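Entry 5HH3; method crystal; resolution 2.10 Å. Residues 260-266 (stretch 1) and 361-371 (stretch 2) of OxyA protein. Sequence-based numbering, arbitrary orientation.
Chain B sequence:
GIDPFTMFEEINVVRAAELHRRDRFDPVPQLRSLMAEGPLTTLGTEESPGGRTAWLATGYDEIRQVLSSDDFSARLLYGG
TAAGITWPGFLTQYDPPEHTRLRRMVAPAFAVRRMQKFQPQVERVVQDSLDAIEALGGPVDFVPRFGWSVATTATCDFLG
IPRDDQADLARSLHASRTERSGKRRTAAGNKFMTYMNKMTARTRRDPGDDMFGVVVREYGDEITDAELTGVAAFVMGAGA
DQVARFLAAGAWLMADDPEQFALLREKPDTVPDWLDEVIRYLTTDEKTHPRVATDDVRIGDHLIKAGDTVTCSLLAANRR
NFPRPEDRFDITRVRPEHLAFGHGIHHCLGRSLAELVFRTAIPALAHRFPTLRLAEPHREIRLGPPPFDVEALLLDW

Stretch 1 (260-266) QFALLRE
Stretch 2, residues 361-371: AIPALAHRFPT

Two helices of OxyA cross nearly at right angles here. Residues 260-266 continue a helix that begins earlier in the chain, as does the helix of 361-368; their N-to-C directions make a signed crossing angle of -99°, and the axes approach to 9.3 Å. Backbone bonds such as R265 N to F261 O and E266 N to A262 O, both 3.0 Å, hold the first helix in regular turns. The second is kinked at P363, whose ring nitrogen has no hydrogen to give to the turn before; beyond it H367 N binds P363 O at 3.0 Å and F369 N binds L365 O at 3.0 Å. F369 then leaves helical geometry (phi/psi -128°/71°), and P370 follows at -64°/-17°.

The packing depends on a small residue at the crossing. A366 points its CB toward the first helix, where it fits between F261 and R265: its CB lies 4.3 Å from F261 O and 4.2 Å from R265 CB. A methyl group is short enough to let the backbones draw close, and the nearest CA atoms, those of R265 and H367, are 6.2 Å apart.

On the buried side of this crossing, F261 and L264 both point toward the second helix and receive I362. F261 (chi1 -71°, m; chi2 -84°) brings CE1 within 4.0 Å of I362 CG2, which meets the ring obliquely. L264, with chi1 t and chi2 p, carries its CD2 to 4.2 Å from the same I362 CG2. The branched isoleucine (chi1 and chi2 both m) thus offers one methyl as a bump shared by the ring and the leucine. That L264 CD2 also lies 4.3 Å from P363 CG; the compact proline ring, its C-gamma exo, adds an apolar flank although its CA-to-CB bond points sideways.

R265 is the largest contributor, with 100 Å² covered of the 364 Å² buried in total from both stretches. Its chi1 is p (74°), chi2 lies off the wells at 148°, chi3 is t and chi4 -75°, so the aliphatic part runs along the other chain, with CD 3.9 Å from A366 O. R265 CB sits over one face of the H367 imidazole, 4.0 Å from the ring centroid and 16° off its normal, a CH-pi contact. Farther out, P370 CB lies over one face of the guanidinium, 3.7 Å from R265 NH1. A long side chain suits this place because its carbon chain can cover A366 and the face of the H367 ring while its charged end lies farther out, beside P370, and R265 NE forms a salt bridge with E266 OE2 at 3.3 Å.

H367 starts sideways but turns its end inward (chi1 -80°, m; chi2 97°). Its ND1 donates to P363 O, 3.1 Å away, which steadies the flat ring beneath R265; its NE2 reaches 3.4 Å from R265 O. Most of the contacts described are carbon to carbon: methyl against ring, methylene over imidazole, leucine against proline.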

# COMPACT_ATOMS: atom_id res chain seq x y z
N GLN B 260 27.80 -26.93 -13.71
CA GLN B 260 26.82 -26.80 -14.79
C GLN B 260 27.19 -25.71 -15.79
O GLN B 260 26.99 -25.87 -16.99
CB GLN B 260 25.44 -26.57 -14.22
CG GLN B 260 25.01 -27.71 -13.30
CD GLN B 260 23.53 -27.93 -13.32
OE1 GLN B 260 22.92 -28.04 -14.39
NE2 GLN B 260 22.93 -28.02 -12.16
N PHE B 261 27.75 -24.61 -15.29
CA PHE B 261 28.20 -23.54 -16.18
C PHE B 261 29.52 -23.84 -16.88
O PHE B 261 29.81 -23.23 -17.91
CB PHE B 261 28.25 -22.20 -15.44
CG PHE B 261 26.90 -21.67 -15.13
CD1 PHE B 261 26.18 -20.95 -16.08
CD2 PHE B 261 26.30 -21.95 -13.91
CE1 PHE B 261 24.91 -20.49 -15.79
CE2 PHE B 261 25.02 -21.49 -13.63
CZ PHE B 261 24.33 -20.76 -14.57
N ALA B 262 30.31 -24.78 -16.35
CA ALA B 262 31.47 -25.31 -17.08
C ALA B 262 31.02 -26.07 -18.34
O ALA B 262 31.71 -26.08 -19.35
CB ALA B 262 32.32 -26.21 -16.19
N LEU B 263 29.84 -26.69 -18.25
CA LEU B 263 29.19 -27.35 -19.38
C LEU B 263 28.75 -26.34 -20.43
O LEU B 263 28.92 -26.57 -21.61
CB LEU B 263 27.99 -28.17 -18.89
CG LEU B 263 27.77 -29.54 -19.51
CD1 LEU B 263 28.86 -30.52 -19.08
CD2 LEU B 263 26.40 -30.05 -19.13
N LEU B 264 28.17 -25.22 -19.99
CA LEU B 264 27.86 -24.10 -20.88
C LEU B 264 29.11 -23.57 -21.58
O LEU B 264 29.07 -23.34 -22.79
CB LEU B 264 27.17 -22.95 -20.12
CG LEU B 264 26.94 -21.63 -20.88
CD1 LEU B 264 26.04 -21.83 -22.09
CD2 LEU B 264 26.34 -20.59 -19.95
N ARG B 265 30.21 -23.36 -20.86
CA ARG B 265 31.37 -22.75 -21.52
C ARG B 265 32.11 -23.71 -22.47
O ARG B 265 32.54 -23.27 -23.54
CB ARG B 265 32.32 -22.03 -20.56
CG ARG B 265 33.18 -22.90 -19.69
CD ARG B 265 34.53 -22.28 -19.37
NE ARG B 265 35.39 -23.34 -18.85
CZ ARG B 265 35.31 -23.88 -17.63
NH1 ARG B 265 34.44 -23.45 -16.73
NH2 ARG B 265 36.14 -24.86 -17.29
N GLU B 266 32.21 -24.99 -22.12
CA GLU B 266 32.96 -25.98 -22.93
C GLU B 266 32.14 -26.60 -24.07
O GLU B 266 32.66 -26.80 -25.16
CB GLU B 266 33.56 -27.09 -22.05
CG GLU B 266 34.68 -26.63 -21.12
CD GLU B 266 35.91 -26.10 -21.87
OE1 GLU B 266 36.34 -26.72 -22.86
OE2 GLU B 266 36.45 -25.05 -21.46
N ALA B 361 25.97 -11.85 -21.68
CA ALA B 361 26.76 -11.59 -20.48
C ALA B 361 27.10 -12.83 -19.64
O ALA B 361 28.19 -12.90 -19.06
CB ALA B 361 26.11 -10.51 -19.62
N ILE B 362 26.21 -13.81 -19.60
CA ILE B 362 26.45 -14.98 -18.75
C ILE B 362 27.58 -15.87 -19.30
O ILE B 362 28.48 -16.22 -18.54
CB ILE B 362 25.15 -15.80 -18.49
CG1 ILE B 362 24.13 -14.97 -17.69
CG2 ILE B 362 25.44 -17.12 -17.79
CD1 ILE B 362 24.66 -14.44 -16.37
N PRO B 363 27.54 -16.24 -20.60
CA PRO B 363 28.68 -16.95 -21.18
C PRO B 363 29.97 -16.16 -21.11
O PRO B 363 31.02 -16.76 -20.86
CB PRO B 363 28.27 -17.14 -22.65
CG PRO B 363 26.78 -17.23 -22.56
CD PRO B 363 26.45 -16.13 -21.59
N ALA B 364 29.90 -14.85 -21.32
CA ALA B 364 31.09 -13.99 -21.19
C ALA B 364 31.74 -14.11 -19.80
O ALA B 364 32.96 -14.26 -19.69
CB ALA B 364 30.74 -12.55 -21.46
N LEU B 365 30.91 -14.07 -18.76
CA LEU B 365 31.37 -14.26 -17.38
C LEU B 365 31.97 -15.64 -17.15
O LEU B 365 33.03 -15.73 -16.57
CB LEU B 365 30.23 -14.02 -16.39
CG LEU B 365 30.54 -14.22 -14.90
CD1 LEU B 365 31.80 -13.51 -14.45
CD2 LEU B 365 29.36 -13.76 -14.06
N ALA B 366 31.28 -16.70 -17.57
CA ALA B 366 31.79 -18.07 -17.40
C ALA B 366 33.16 -18.26 -18.06
O ALA B 366 34.02 -18.88 -17.46
CB ALA B 366 30.80 -19.09 -17.94
N HIS B 367 33.35 -17.70 -19.26
CA HIS B 367 34.65 -17.73 -19.94
C HIS B 367 35.73 -16.90 -19.27
O HIS B 367 36.90 -17.30 -19.26
CB HIS B 367 34.54 -17.29 -21.41
CG HIS B 367 34.06 -18.38 -22.32
ND1 HIS B 367 32.74 -18.50 -22.70
CD2 HIS B 367 34.72 -19.41 -22.90
CE1 HIS B 367 32.60 -19.56 -23.48
NE2 HIS B 367 33.79 -20.13 -23.61
N ARG B 368 35.37 -15.73 -18.73
CA ARG B 368 36.39 -14.86 -18.15
C ARG B 368 36.86 -15.38 -16.79
O ARG B 368 38.04 -15.30 -16.48
CB ARG B 368 35.88 -13.42 -18.00
CG ARG B 368 36.92 -12.45 -17.45
CD ARG B 368 38.08 -12.25 -18.42
NE ARG B 368 37.61 -11.47 -19.55
CZ ARG B 368 37.68 -10.14 -19.66
NH1 ARG B 368 37.17 -9.55 -20.73
NH2 ARG B 368 38.26 -9.39 -18.73
N PHE B 369 35.93 -15.85 -15.97
CA PHE B 369 36.23 -16.25 -14.61
C PHE B 369 35.70 -17.66 -14.38
O PHE B 369 34.74 -17.83 -13.65
CB PHE B 369 35.60 -15.25 -13.62
CG PHE B 369 36.13 -13.84 -13.72
CD1 PHE B 369 37.50 -13.59 -13.70
CD2 PHE B 369 35.26 -12.75 -13.82
CE1 PHE B 369 37.99 -12.29 -13.79
CE2 PHE B 369 35.74 -11.45 -13.90
CZ PHE B 369 37.11 -11.22 -13.88
N PRO B 370 36.35 -18.68 -14.98
CA PRO B 370 35.94 -20.06 -14.69
C PRO B 370 36.15 -20.51 -13.24
O PRO B 370 35.56 -21.52 -12.84
CB PRO B 370 36.81 -20.89 -15.65
CG PRO B 370 37.95 -20.01 -15.98
CD PRO B 370 37.36 -18.64 -16.05
N THR B 371 36.97 -19.79 -12.48
CA THR B 371 37.22 -20.02 -11.05
C THR B 371 36.34 -19.17 -10.11
O THR B 371 36.59 -19.11 -8.90
CB THR B 371 38.70 -19.72 -10.71
OG1 THR B 371 39.02 -18.42 -11.22
CG2 THR B 371 39.62 -20.75 -11.36